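Local coordinates for P43 (Trichuris muris, PDB 6QIX), which is the major secreted protein of a whipworm parasite, tethering to matrix and inhibiting interleukin-13 function, at residues P38-Y43 against R56-V61; K127-F132 against M148-P153; S44-A49 against F79-R84; D63-H68 against T110-P115. All coordinates share one frame; numbering follows the deposited sequence.

Interaction 1: residues P38-Y43 against R56-V61; sequences PPQHMY and RNLTGV. With NAG (2-acetamido-2-deoxy-beta-D-glucopyranose), chain C; ACT (acetate ion), chain D.
CG anti to the backbone N (chi1 -178°) and a bend at the next torsion (chi2 65°) bring the amide of Gln40 onto the backbone of residues 56-61. There OE1 accepts from Leu58 N, with the donor tilted from the carbonyl plane; at 2.5 Å between Leu58 N and Gln40 OE1 the bond is implausibly short, so its exact length is doubtful. NE2 donates to Arg56 O at 3.1 Å, and the acceptor lies close to the amide plane of Gln40. Both bonds are consistent with this orientation of the amide, OE1 facing an N-H and NE2 a carbonyl. The OH of Tyr43 accepts from Arg56 N at 3.1 Å. It also donates to an acetate O, which takes the NE of Arg56 at 2.8 Å, while NH2 of Arg56 reaches OXT. Tyr145 OH is a further acetate partner, and Arg56 NH1 donates to Tyr361 O and Lys363 O. Nearer the backbone of Tyr43, Leu58 CD1 packs on CB at 3.8 Å. Asn57 carries the N-acetylglucosamine on ND2 and uses OD1 for an Asx turn to Thr59 N, at an Asn-Leu-Thr sequon. Helix side chains thus satisfy three loop backbone groups, and the acetate, probably from the crystallisation liquor, suggests that the Tyr43-Arg56 corner can hold an anion.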
loop_
_atom_site.group_PDB
_atom_site.type_symbol
_atom_site.label_atom_id
_atom_site.label_comp_id
_atom_site.label_asym_id
_atom_site.label_seq_id
_atom_site.Cartn_x
_atom_site.Cartn_y
_atom_site.Cartn_z
ATOM N N PRO A 38 5.445 10.637 -14.274
ATOM C CA PRO A 38 4.600 9.562 -13.744
ATOM C C PRO A 38 5.320 8.304 -13.216
ATOM O O PRO A 38 6.520 8.125 -13.470
ATOM C CB PRO A 38 3.714 9.179 -14.941
ATOM C CG PRO A 38 4.398 9.764 -16.163
ATOM C CD PRO A 38 5.230 10.893 -15.709
ATOM N N PRO A 39 4.572 7.463 -12.482
ATOM C CA PRO A 39 5.194 6.282 -11.839
ATOM C C PRO A 39 5.994 5.419 -12.801
ATOM O O PRO A 39 7.122 5.001 -12.495
ATOM C CB PRO A 39 3.983 5.515 -11.272
ATOM C CG PRO A 39 2.970 6.633 -11.015
ATOM C CD PRO A 39 3.143 7.600 -12.144
ATOM N N GLN A 40 5.434 5.137 -13.973
ATOM C CA GLN A 40 6.165 4.317 -14.942
ATOM C C GLN A 40 7.518 4.939 -15.280
ATOM O O GLN A 40 8.536 4.241 -15.359
ATOM C CB GLN A 40 5.335 4.114 -16.213
ATOM C CG GLN A 40 6.038 3.226 -17.252
ATOM C CD GLN A 40 6.232 1.795 -16.762
ATOM O OE1 GLN A 40 5.452 1.299 -15.951
ATOM N NE2 GLN A 40 7.263 1.125 -17.264
ATOM N N HIS A 41 7.551 6.253 -15.482
ATOM C CA HIS A 41 8.811 6.915 -15.807
ATOM C C HIS A 41 9.794 6.853 -14.646
ATOM O O HIS A 41 10.984 6.582 -14.848
ATOM C CB HIS A 41 8.555 8.364 -16.172
ATOM C CG HIS A 41 9.794 9.128 -16.485
ATOM N ND1 HIS A 41 10.256 10.155 -15.692
ATOM C CD2 HIS A 41 10.673 9.009 -17.506
ATOM C CE1 HIS A 41 11.353 10.661 -16.233
ATOM N NE2 HIS A 41 11.635 9.972 -17.325
ATOM N N MET A 42 9.321 7.111 -13.427
ATOM C CA MET A 42 10.213 7.043 -12.272
ATOM C C MET A 42 10.715 5.617 -12.060
ATOM O O MET A 42 11.901 5.404 -11.787
ATOM C CB MET A 42 9.503 7.578 -11.018
ATOM C CG MET A 42 10.328 7.478 -9.742
ATOM S SD MET A 42 9.438 8.088 -8.286
ATOM C CE MET A 42 9.466 9.844 -8.683
ATOM N N TYR A 43 9.827 4.625 -12.179
ATOM C CA TYR A 43 10.263 3.233 -12.086
ATOM C C TYR A 43 11.308 2.909 -13.158
ATOM O O TYR A 43 12.300 2.212 -12.887
ATOM C CB TYR A 43 9.044 2.315 -12.209
ATOM C CG TYR A 43 9.397 0.914 -12.632
ATOM C CD1 TYR A 43 10.032 0.060 -11.759
ATOM C CD2 TYR A 43 9.104 0.445 -13.908
ATOM C CE1 TYR A 43 10.365 -1.256 -12.144
ATOM C CE2 TYR A 43 9.442 -0.827 -14.300
ATOM C CZ TYR A 43 10.072 -1.674 -13.420
ATOM O OH TYR A 43 10.382 -2.942 -13.802
ATOM N N ARG A 56 8.456 -4.199 -15.887
ATOM C CA ARG A 56 7.086 -4.041 -15.426
ATOM C C ARG A 56 6.395 -2.932 -16.200
ATOM O O ARG A 56 7.019 -1.934 -16.582
ATOM C CB ARG A 56 7.050 -3.715 -13.931
ATOM C CG ARG A 56 7.733 -4.737 -13.062
ATOM C CD ARG A 56 7.814 -4.308 -11.585
ATOM N NE ARG A 56 8.699 -5.213 -10.859
ATOM C CZ ARG A 56 8.377 -6.460 -10.523
ATOM N NH1 ARG A 56 7.172 -6.930 -10.809
ATOM N NH2 ARG A 56 9.254 -7.234 -9.887
ATOM N N ASN A 57 5.087 -3.094 -16.398
ATOM C CA ASN A 57 4.246 -2.016 -16.918
ATOM C C ASN A 57 3.351 -1.527 -15.784
ATOM O O ASN A 57 2.371 -2.183 -15.442
ATOM C CB ASN A 57 3.416 -2.480 -18.109
ATOM C CG ASN A 57 2.397 -1.443 -18.549
ATOM O OD1 ASN A 57 2.408 -0.314 -18.061
ATOM N ND2 ASN A 57 1.499 -1.822 -19.480
ATOM N N LEU A 58 3.680 -0.364 -15.205
ATOM C CA LEU A 58 2.897 0.171 -14.099
ATOM C C LEU A 58 1.850 1.175 -14.554
ATOM O O LEU A 58 1.124 1.714 -13.714
ATOM C CB LEU A 58 3.801 0.850 -13.059
ATOM C CG LEU A 58 4.933 0.031 -12.461
ATOM C CD1 LEU A 58 5.692 0.843 -11.382
ATOM C CD2 LEU A 58 4.381 -1.264 -11.862
ATOM N N THR A 59 1.764 1.452 -15.846
ATOM C CA THR A 59 0.768 2.396 -16.323
ATOM C C THR A 59 -0.619 1.938 -15.908
ATOM O O THR A 59 -0.981 0.779 -16.102
ATOM C CB THR A 59 0.853 2.531 -17.840
ATOM O OG1 THR A 59 2.184 2.918 -18.201
ATOM C CG2 THR A 59 -0.132 3.581 -18.331
ATOM N N GLY A 60 -1.401 2.854 -15.345
ATOM C CA GLY A 60 -2.757 2.542 -14.944
ATOM C C GLY A 60 -2.897 2.013 -13.536
ATOM O O GLY A 60 -4.026 1.922 -13.030
ATOM N N VAL A 61 -1.787 1.683 -12.879
ATOM C CA VAL A 61 -1.859 1.127 -11.539
ATOM C C VAL A 61 -2.032 2.221 -10.499
ATOM O O VAL A 61 -2.797 2.059 -9.546
ATOM C CB VAL A 61 -0.604 0.282 -11.260
ATOM C CG1 VAL A 61 -0.632 -0.260 -9.842
ATOM C CG2 VAL A 61 -0.476 -0.831 -12.276
HETATM C C1 NAG C . 0.477 -0.905 -19.979
HETATM C C2 NAG C . 0.229 -1.114 -21.471
HETATM C C3 NAG C . -0.817 -0.121 -21.977
HETATM C C4 NAG C . -2.096 -0.231 -21.156
HETATM C C5 NAG C . -1.789 -0.055 -19.671
HETATM C C6 NAG C . -3.006 -0.271 -18.790
HETATM C C7 NAG C . 2.147 -2.055 -22.680
HETATM C C8 NAG C . 3.401 -1.755 -23.443
HETATM N N2 NAG C . 1.465 -0.994 -22.229
HETATM O O3 NAG C . -1.111 -0.379 -23.345
HETATM O O4 NAG C . -3.027 0.765 -21.569
HETATM O O5 NAG C . -0.788 -1.002 -19.255
HETATM O O6 NAG C . -3.181 -1.632 -18.407
HETATM O O7 NAG C . 1.769 -3.210 -22.476
HETATM C C ACT D . 12.001 -4.605 -10.374
HETATM O O ACT D . 11.342 -4.322 -11.391
HETATM O OXT ACT D . 11.749 -5.459 -9.487
HETATM C CH3 ACT D . 13.262 -3.738 -10.174
#

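Interaction 2: residues K127-F132 against M148-P153; sequences KLKQCF and MFESIP
Lys129 lays its CG over the centre of the Phe149 ring, 3.8 Å from the ring centroid and 14° off the ring normal, a CH-pi contact by a methylene rather than by the charged tip. Farther out the lysine chain bends at chi3 (85°), which turns CE aside, and NZ lies 3.5 Å from Glu150 OE2, a long salt bridge. Glu126 OE2 is a second acidic partner of that ammonium. The same aromatic ring is met elsewhere by two apolar groups: Leu128 CB comes obliquely to within 3.9 Å of Phe149 CZ, and the rims of two rings meet where Phe132 CE2 stands 4.1 Å from Phe149 CE2. Phe132 itself stacks with Tyr145 of helix 139-151, and Cys131 CB sits over the centre of one of its faces. The neighbouring disulfide Cys131-Cys362 ties this segment to the C-terminal part of the chain. Phe149 is therefore the main side chain through which helix 139-151 meets residues 127-132, in a contact that is apolar apart from the Lys129-Glu150 salt bridge. One lysine serves both environments: its CG covers an aromatic face, and its ammonium, flanked by two carboxylates, would probably be stabilised in the charged form.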
loop_
_atom_site.group_PDB
_atom_site.type_symbol
_atom_site.label_atom_id
_atom_site.label_comp_id
_atom_site.label_asym_id
_atom_site.label_seq_id
_atom_site.Cartn_x
_atom_site.Cartn_y
_atom_site.Cartn_z
ATOM N N LYS A 127 -0.491 -0.521 -2.712
ATOM C CA LYS A 127 -0.905 -1.418 -3.792
ATOM C C LYS A 127 0.290 -2.132 -4.403
ATOM O O LYS A 127 0.217 -3.336 -4.743
ATOM C CB LYS A 127 -1.622 -0.597 -4.855
ATOM C CG LYS A 127 -2.098 -1.341 -6.087
ATOM C CD LYS A 127 -3.222 -0.557 -6.794
ATOM C CE LYS A 127 -3.696 -1.204 -8.102
ATOM N NZ LYS A 127 -5.200 -1.262 -8.198
ATOM N N LEU A 128 1.407 -1.400 -4.547
ATOM C CA LEU A 128 2.626 -1.967 -5.113
ATOM C C LEU A 128 3.428 -2.742 -4.073
ATOM O O LEU A 128 3.978 -3.795 -4.390
ATOM C CB LEU A 128 3.489 -0.875 -5.726
ATOM C CG LEU A 128 2.910 -0.212 -6.965
ATOM C CD1 LEU A 128 3.868 0.804 -7.535
ATOM C CD2 LEU A 128 2.570 -1.228 -8.012
ATOM N N LYS A 129 3.500 -2.247 -2.845
ATOM C CA LYS A 129 4.156 -2.991 -1.773
ATOM C C LYS A 129 3.526 -4.372 -1.622
ATOM O O LYS A 129 4.220 -5.362 -1.352
ATOM C CB LYS A 129 4.071 -2.202 -0.452
ATOM C CG LYS A 129 4.807 -0.888 -0.475
ATOM C CD LYS A 129 4.403 -0.041 0.720
ATOM C CE LYS A 129 5.208 -0.369 1.927
ATOM N NZ LYS A 129 4.920 0.608 3.064
ATOM N N GLN A 130 2.226 -4.476 -1.865
ATOM C CA GLN A 130 1.553 -5.747 -1.664
ATOM C C GLN A 130 1.926 -6.775 -2.717
ATOM O O GLN A 130 1.592 -7.965 -2.548
ATOM C CB GLN A 130 0.041 -5.488 -1.591
ATOM C CG GLN A 130 -0.345 -4.906 -0.230
ATOM C CD GLN A 130 -1.767 -4.415 -0.155
ATOM O OE1 GLN A 130 -2.538 -4.617 -1.069
ATOM N NE2 GLN A 130 -2.100 -3.712 0.902
ATOM N N CYS A 131 2.654 -6.384 -3.765
ATOM C CA CYS A 131 3.142 -7.389 -4.699
ATOM C C CYS A 131 4.029 -8.389 -3.981
ATOM O O CYS A 131 4.165 -9.540 -4.421
ATOM C CB CYS A 131 3.942 -6.746 -5.834
ATOM S SG CYS A 131 2.949 -5.706 -6.957
ATOM N N PHE A 132 4.689 -7.956 -2.898
ATOM C CA PHE A 132 5.660 -8.814 -2.221
ATOM C C PHE A 132 5.144 -9.303 -0.876
ATOM O O PHE A 132 5.923 -9.554 0.040
ATOM C CB PHE A 132 6.988 -8.069 -2.119
ATOM C CG PHE A 132 7.445 -7.532 -3.466
ATOM C CD1 PHE A 132 7.879 -8.413 -4.455
ATOM C CD2 PHE A 132 7.355 -6.181 -3.776
ATOM C CE1 PHE A 132 8.245 -7.963 -5.698
ATOM C CE2 PHE A 132 7.744 -5.726 -5.010
ATOM C CZ PHE A 132 8.194 -6.623 -5.977
ATOM N N MET A 148 13.569 -0.427 -0.349
ATOM C CA MET A 148 13.470 0.455 -1.512
ATOM C C MET A 148 12.260 1.382 -1.395
ATOM O O MET A 148 12.388 2.607 -1.535
ATOM C CB MET A 148 13.386 -0.373 -2.798
ATOM C CG MET A 148 14.687 -1.092 -3.146
ATOM S SD MET A 148 15.977 0.077 -3.690
ATOM C CE MET A 148 17.263 -1.096 -4.154
ATOM N N PHE A 149 11.081 0.811 -1.114
ATOM C CA PHE A 149 9.855 1.608 -1.058
ATOM C C PHE A 149 9.960 2.682 0.017
ATOM O O PHE A 149 9.538 3.829 -0.186
ATOM C CB PHE A 149 8.643 0.716 -0.785
ATOM C CG PHE A 149 8.086 0.039 -1.993
ATOM C CD1 PHE A 149 7.352 0.742 -2.917
ATOM C CD2 PHE A 149 8.252 -1.325 -2.171
ATOM C CE1 PHE A 149 6.814 0.099 -4.019
ATOM C CE2 PHE A 149 7.711 -1.984 -3.270
ATOM C CZ PHE A 149 7.010 -1.269 -4.203
ATOM N N GLU A 150 10.539 2.336 1.169
ATOM C CA GLU A 150 10.577 3.293 2.261
ATOM C C GLU A 150 11.516 4.455 1.976
ATOM O O GLU A 150 11.407 5.483 2.655
ATOM C CB GLU A 150 10.990 2.617 3.565
ATOM C CG GLU A 150 9.872 1.724 4.194
ATOM C CD GLU A 150 8.643 2.546 4.565
ATOM O OE1 GLU A 150 8.642 3.134 5.682
ATOM O OE2 GLU A 150 7.699 2.633 3.725
ATOM N N SER A 151 12.434 4.312 1.003
ATOM C CA SER A 151 13.391 5.366 0.708
ATOM C C SER A 151 12.780 6.457 -0.164
ATOM O O SER A 151 13.310 7.582 -0.195
ATOM C CB SER A 151 14.645 4.772 0.047
ATOM O OG SER A 151 14.383 4.242 -1.230
ATOM N N ILE A 152 11.658 6.178 -0.823
ATOM C CA ILE A 152 10.955 7.223 -1.588
ATOM C C ILE A 152 10.445 8.292 -0.626
ATOM O O ILE A 152 9.892 7.949 0.448
ATOM C CB ILE A 152 9.790 6.616 -2.395
ATOM C CG1 ILE A 152 10.233 5.346 -3.116
ATOM C CG2 ILE A 152 9.190 7.644 -3.342
ATOM C CD1 ILE A 152 10.901 5.547 -4.420
ATOM N N PRO A 153 10.538 9.582 -0.967
ATOM C CA PRO A 153 10.066 10.630 -0.045
ATOM C C PRO A 153 8.585 10.469 0.290
ATOM O O PRO A 153 7.753 10.207 -0.584
ATOM C CB PRO A 153 10.354 11.936 -0.819
ATOM C CG PRO A 153 11.458 11.585 -1.732
ATOM C CD PRO A 153 11.261 10.143 -2.121
#

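Interaction 3: residues S44-A49 against F79-R84; sequences SKLSHA and FKFRCR
Leu46 CD2 lies over one face of the Phe81 ring, 24° off the ring normal and shifted toward the rim; this CH-pi contact is the tight part of the interface. Phe81 CG, anti to its backbone N (chi1 175°), thereby comes 3.5 Å from Leu46 CD2. Ala49 CB meets the same ring at its edge, in plane, 3.7 Å from CD2 of Phe81. Toward the start of the strand the fit relaxes, for Leu46 CD2 comes no nearer than 4.2 Å to Phe79 CE1. Helix 44-49 runs along strand 79-84 at an angle of 35°, the axes 8.0 Å apart, and the disulfide Cys50-Cys83 clamps the pair just past Ala49. The strand belongs to a hairpin with 95-101. Its Arg82 and Arg84 have CB pointing away from the helix and pair with Glu98 and Asp96; Arg82 also makes a cation-pi contact with Trp28, reminiscent of the layered tryptophans and arginines of thrombospondin type 1 repeats. In the looser part, a single water donates to Ala49 O at 3.0 Å and accepts from Cys83 N, standing where the two backbones do not bond directly.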
loop_
_atom_site.group_PDB
_atom_site.type_symbol
_atom_site.label_atom_id
_atom_site.label_comp_id
_atom_site.label_asym_id
_atom_site.label_seq_id
_atom_site.Cartn_x
_atom_site.Cartn_y
_atom_site.Cartn_z
ATOM N N SER A 44 11.102 3.413 -14.381
ATOM C CA SER A 44 12.052 3.165 -15.465
ATOM C C SER A 44 13.439 3.688 -15.113
ATOM O O SER A 44 14.449 3.013 -15.339
ATOM C CB SER A 44 11.560 3.828 -16.754
ATOM O OG SER A 44 10.495 3.081 -17.331
ATOM N N LYS A 45 13.502 4.892 -14.551
ATOM C CA LYS A 45 14.791 5.478 -14.217
ATOM C C LYS A 45 15.425 4.767 -13.036
ATOM O O LYS A 45 16.646 4.600 -13.002
ATOM C CB LYS A 45 14.627 6.963 -13.900
ATOM C CG LYS A 45 14.091 7.761 -15.040
ATOM C CD LYS A 45 15.179 8.112 -16.037
ATOM C CE LYS A 45 14.832 9.408 -16.764
ATOM N NZ LYS A 45 15.207 9.350 -18.198
ATOM N N LEU A 46 14.620 4.379 -12.042
ATOM C CA LEU A 46 15.147 3.602 -10.912
ATOM C C LEU A 46 15.743 2.287 -11.386
ATOM O O LEU A 46 16.824 1.879 -10.933
ATOM C CB LEU A 46 14.046 3.323 -9.874
ATOM C CG LEU A 46 13.493 4.561 -9.145
ATOM C CD1 LEU A 46 12.309 4.169 -8.255
ATOM C CD2 LEU A 46 14.580 5.220 -8.329
ATOM N N SER A 47 15.029 1.601 -12.280
ATOM C CA SER A 47 15.482 0.312 -12.777
ATOM C C SER A 47 16.759 0.481 -13.588
ATOM O O SER A 47 17.743 -0.232 -13.376
ATOM C CB SER A 47 14.350 -0.332 -13.585
ATOM O OG SER A 47 14.840 -1.373 -14.394
ATOM N N HIS A 48 16.791 1.472 -14.482
ATOM C CA HIS A 48 18.012 1.714 -15.245
ATOM C C HIS A 48 19.179 2.063 -14.331
ATOM O O HIS A 48 20.325 1.694 -14.620
ATOM C CB HIS A 48 17.795 2.838 -16.258
ATOM C CG HIS A 48 16.831 2.485 -17.341
ATOM N ND1 HIS A 48 16.290 3.424 -18.192
ATOM C CD2 HIS A 48 16.291 1.294 -17.699
ATOM C CE1 HIS A 48 15.465 2.825 -19.033
ATOM N NE2 HIS A 48 15.452 1.534 -18.757
ATOM N N ALA A 49 18.910 2.789 -13.241
ATOM C CA ALA A 49 19.962 3.149 -12.293
ATOM C C ALA A 49 20.620 1.919 -11.690
ATOM O O ALA A 49 21.810 1.950 -11.378
ATOM C CB ALA A 49 19.388 4.026 -11.176
ATOM N N PHE A 79 13.781 13.577 -6.121
ATOM C CA PHE A 79 14.961 13.011 -5.478
ATOM C C PHE A 79 15.855 12.349 -6.505
ATOM O O PHE A 79 15.395 11.938 -7.564
ATOM C CB PHE A 79 14.571 11.973 -4.420
ATOM C CG PHE A 79 13.880 10.791 -4.971
ATOM C CD1 PHE A 79 14.595 9.625 -5.240
ATOM C CD2 PHE A 79 12.509 10.819 -5.233
ATOM C CE1 PHE A 79 13.955 8.508 -5.722
ATOM C CE2 PHE A 79 11.859 9.686 -5.737
ATOM C CZ PHE A 79 12.586 8.547 -5.988
ATOM N N LYS A 80 17.144 12.298 -6.187
ATOM C CA LYS A 80 18.125 11.500 -6.908
ATOM C C LYS A 80 18.264 10.151 -6.231
ATOM O O LYS A 80 18.035 10.027 -5.030
ATOM C CB LYS A 80 19.488 12.168 -6.916
ATOM C CG LYS A 80 19.475 13.569 -7.373
ATOM C CD LYS A 80 20.926 14.074 -7.436
ATOM C CE LYS A 80 21.011 15.497 -7.913
ATOM N NZ LYS A 80 22.419 15.918 -7.970
ATOM N N PHE A 81 18.693 9.150 -7.013
ATOM C CA PHE A 81 18.850 7.767 -6.571
ATOM C C PHE A 81 20.161 7.201 -7.108
ATOM O O PHE A 81 20.624 7.559 -8.191
ATOM C CB PHE A 81 17.629 6.945 -7.049
ATOM C CG PHE A 81 17.686 5.464 -6.770
ATOM C CD1 PHE A 81 17.299 4.959 -5.529
ATOM C CD2 PHE A 81 18.026 4.574 -7.776
ATOM C CE1 PHE A 81 17.294 3.593 -5.290
ATOM C CE2 PHE A 81 18.028 3.199 -7.533
ATOM C CZ PHE A 81 17.666 2.719 -6.295
ATOM N N ARG A 82 20.745 6.284 -6.344
ATOM C CA ARG A 82 21.855 5.489 -6.846
ATOM C C ARG A 82 21.748 4.098 -6.256
ATOM O O ARG A 82 21.107 3.894 -5.225
ATOM C CB ARG A 82 23.220 6.119 -6.534
ATOM C CG ARG A 82 23.632 6.128 -5.085
ATOM C CD ARG A 82 25.079 6.663 -4.974
ATOM N NE ARG A 82 25.526 6.755 -3.591
ATOM C CZ ARG A 82 26.773 7.025 -3.222
ATOM N NH1 ARG A 82 27.714 7.239 -4.148
ATOM N NH2 ARG A 82 27.076 7.092 -1.927
ATOM N N CYS A 83 22.395 3.145 -6.923
ATOM C CA CYS A 83 22.161 1.731 -6.686
ATOM C C CYS A 83 23.482 0.974 -6.682
ATOM O O CYS A 83 24.461 1.380 -7.319
ATOM C CB CYS A 83 21.215 1.157 -7.763
ATOM S SG CYS A 83 20.597 -0.531 -7.513
ATOM N N ARG A 84 23.496 -0.135 -5.954
ATOM C CA ARG A 84 24.619 -1.056 -6.007
ATOM C C ARG A 84 24.070 -2.473 -6.000
ATOM O O ARG A 84 22.930 -2.709 -5.608
ATOM C CB ARG A 84 25.584 -0.845 -4.853
ATOM C CG ARG A 84 24.983 -1.003 -3.481
ATOM C CD ARG A 84 26.005 -0.506 -2.450
ATOM N NE ARG A 84 25.491 -0.587 -1.083
ATOM C CZ ARG A 84 26.190 -0.279 0.003
ATOM N NH1 ARG A 84 27.429 0.149 -0.121
ATOM N NH2 ARG A 84 25.653 -0.390 1.210
HETATM O O HOH W 1 22.875 4.095 -9.516
#

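Interaction 4: residues D63-H68 against T110-P115; sequences DLPHGH and TLPKLP
His68 and Pro112 make the closest approach: Pro112 CB lies over one face of the imidazole, offset toward the rim, 3.6 Å from its centroid and 17° off the normal, in a CH-pi contact. His68 CG, anti to the carbonyl carbon (chi1 -75°), sets the root of that ring 3.8 Å from Pro112 CG. Pro65 supplies the second centre. Its CD is 3.7 Å from Leu114 CD2 and also touches Pro112 CG, while Pro65 CB approaches Pro115 CD. Leu64 is more loosely placed, its CD2 being 4.5 Å from Leu111 CD2. In the next shell, a turn holds the first segment: His68 N donates to Pro65 O at 3.1 Å, and Gly67 takes a positive phi (92°) that suits the third place of the turn. On the other segment, Leu111 bonds by its backbone to Cys164 of strand 163-168, and Pro112 O accepts from Tyr121 OH. Tyr121 also touches Leu64, Leu111 and Leu114, a common neighbour of both segments. Lys113, whose CB points away, pairs with Glu159. Backbone angles from Pro112 to Pro115 approach polyproline II, and the whole is a type II beta turn, Pro-His-Gly-His, packed on a proline-rich exit from edge strand 109-112 of a three-stranded antiparallel sheet.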
loop_
_atom_site.group_PDB
_atom_site.type_symbol
_atom_site.label_atom_id
_atom_site.label_comp_id
_atom_site.label_asym_id
_atom_site.label_seq_id
_atom_site.Cartn_x
_atom_site.Cartn_y
_atom_site.Cartn_z
ATOM N N ASP A 63 -1.920 5.957 -11.449
ATOM C CA ASP A 63 -1.849 7.225 -12.155
ATOM C C ASP A 63 -2.854 8.209 -11.562
ATOM O O ASP A 63 -3.730 7.847 -10.770
ATOM C CB ASP A 63 -2.090 7.009 -13.649
ATOM C CG ASP A 63 -0.948 6.250 -14.315
ATOM O OD1 ASP A 63 0.187 6.300 -13.779
ATOM O OD2 ASP A 63 -1.178 5.613 -15.364
ATOM N N LEU A 64 -2.696 9.490 -11.941
ATOM C CA LEU A 64 -3.657 10.493 -11.544
ATOM C C LEU A 64 -4.985 10.253 -12.264
ATOM O O LEU A 64 -5.022 9.659 -13.358
ATOM C CB LEU A 64 -3.131 11.884 -11.858
ATOM C CG LEU A 64 -1.829 12.324 -11.212
ATOM C CD1 LEU A 64 -1.522 13.789 -11.655
ATOM C CD2 LEU A 64 -1.928 12.219 -9.686
ATOM N N PRO A 65 -6.097 10.698 -11.677
ATOM C CA PRO A 65 -7.395 10.431 -12.300
ATOM C C PRO A 65 -7.468 11.011 -13.703
ATOM O O PRO A 65 -6.853 12.030 -14.014
ATOM C CB PRO A 65 -8.404 11.096 -11.355
ATOM C CG PRO A 65 -7.601 11.873 -10.340
ATOM C CD PRO A 65 -6.229 11.302 -10.335
ATOM N N HIS A 66 -8.229 10.328 -14.554
ATOM C CA HIS A 66 -8.276 10.643 -15.976
ATOM C C HIS A 66 -8.373 12.142 -16.206
ATOM O O HIS A 66 -9.171 12.839 -15.573
ATOM C CB HIS A 66 -9.472 9.938 -16.627
ATOM C CG HIS A 66 -9.746 10.390 -18.033
ATOM N ND1 HIS A 66 -10.847 11.150 -18.375
ATOM C CD2 HIS A 66 -9.048 10.206 -19.181
ATOM C CE1 HIS A 66 -10.816 11.413 -19.671
ATOM N NE2 HIS A 66 -9.736 10.852 -20.183
ATOM N N GLY A 67 -7.540 12.633 -17.108
ATOM C CA GLY A 67 -7.580 14.021 -17.489
ATOM C C GLY A 67 -6.661 14.937 -16.713
ATOM O O GLY A 67 -6.597 16.136 -17.027
ATOM N N HIS A 68 -5.956 14.439 -15.706
ATOM C CA HIS A 68 -5.154 15.310 -14.869
ATOM C C HIS A 68 -3.687 15.187 -15.241
ATOM O O HIS A 68 -3.137 14.083 -15.274
ATOM C CB HIS A 68 -5.369 14.999 -13.392
ATOM C CG HIS A 68 -6.675 15.505 -12.861
ATOM N ND1 HIS A 68 -6.830 16.781 -12.354
ATOM C CD2 HIS A 68 -7.892 14.914 -12.773
ATOM C CE1 HIS A 68 -8.081 16.942 -11.956
ATOM N NE2 HIS A 68 -8.745 15.824 -12.197
ATOM N N THR A 110 0.460 20.856 -5.900
ATOM C CA THR A 110 -0.994 20.906 -6.021
ATOM C C THR A 110 -1.443 19.710 -6.866
ATOM O O THR A 110 -1.063 19.604 -8.038
ATOM C CB THR A 110 -1.453 22.208 -6.670
ATOM O OG1 THR A 110 -1.026 23.324 -5.862
ATOM C CG2 THR A 110 -2.976 22.183 -6.785
ATOM N N LEU A 111 -2.260 18.845 -6.281
ATOM C CA LEU A 111 -2.685 17.588 -6.882
ATOM C C LEU A 111 -4.193 17.419 -6.772
ATOM O O LEU A 111 -4.823 17.964 -5.864
ATOM C CB LEU A 111 -1.992 16.393 -6.183
ATOM C CG LEU A 111 -0.494 16.322 -6.364
ATOM C CD1 LEU A 111 0.174 15.383 -5.373
ATOM C CD2 LEU A 111 -0.235 15.899 -7.793
ATOM N N PRO A 112 -4.808 16.677 -7.704
ATOM C CA PRO A 112 -6.249 16.416 -7.593
ATOM C C PRO A 112 -6.571 15.450 -6.471
ATOM O O PRO A 112 -5.755 14.592 -6.095
ATOM C CB PRO A 112 -6.609 15.795 -8.951
ATOM C CG PRO A 112 -5.352 15.066 -9.350
ATOM C CD PRO A 112 -4.199 15.992 -8.865
ATOM N N LYS A 113 -7.789 15.565 -5.953
ATOM C CA LYS A 113 -8.295 14.523 -5.065
ATOM C C LYS A 113 -8.457 13.221 -5.830
ATOM O O LYS A 113 -8.881 13.230 -6.980
ATOM C CB LYS A 113 -9.628 14.933 -4.458
ATOM C CG LYS A 113 -9.483 16.173 -3.580
ATOM C CD LYS A 113 -10.799 16.890 -3.357
ATOM C CE LYS A 113 -11.766 16.018 -2.606
ATOM N NZ LYS A 113 -12.767 16.843 -1.916
ATOM N N LEU A 114 -8.129 12.082 -5.173
ATOM C CA LEU A 114 -8.294 10.751 -5.786
ATOM C C LEU A 114 -9.686 10.200 -5.499
ATOM O O LEU A 114 -10.204 10.370 -4.385
ATOM C CB LEU A 114 -7.236 9.768 -5.247
ATOM C CG LEU A 114 -5.805 10.284 -5.385
ATOM C CD1 LEU A 114 -4.789 9.391 -4.664
ATOM C CD2 LEU A 114 -5.486 10.449 -6.851
ATOM N N PRO A 115 -10.295 9.495 -6.464
ATOM C CA PRO A 115 -11.602 8.868 -6.211
ATOM C C PRO A 115 -11.575 8.024 -4.941
ATOM O O PRO A 115 -10.687 7.191 -4.753
ATOM C CB PRO A 115 -11.846 8.006 -7.466
ATOM C CG PRO A 115 -10.995 8.643 -8.551
ATOM C CD PRO A 115 -9.816 9.329 -7.842
#

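How the interactions relate
From the N terminus, helix 39-49 opens two contacts. Interaction 1 closes first, returning the chain to the helix's start after the rest of the helix and a short loop; interaction 3 begins before that closure, so the two cross, and it joins the helix's end to strand 79-84. Interaction 4 opens at 63-68, inside that span, and closes at 110-115 beyond it, crossing interaction 3 and linking the loop to strand 109-112. Interaction 2 follows in series and joins helices 126-129 and 139-151. The contacts also abut: Val61 meets Lys127 and Leu128, Met42 meets Phe79, Pro39 meets Asp63, and Pro153 and Ile152 rest on Phe79. Interactions 3 and 4 stay about 11 Å apart at their nearest atoms.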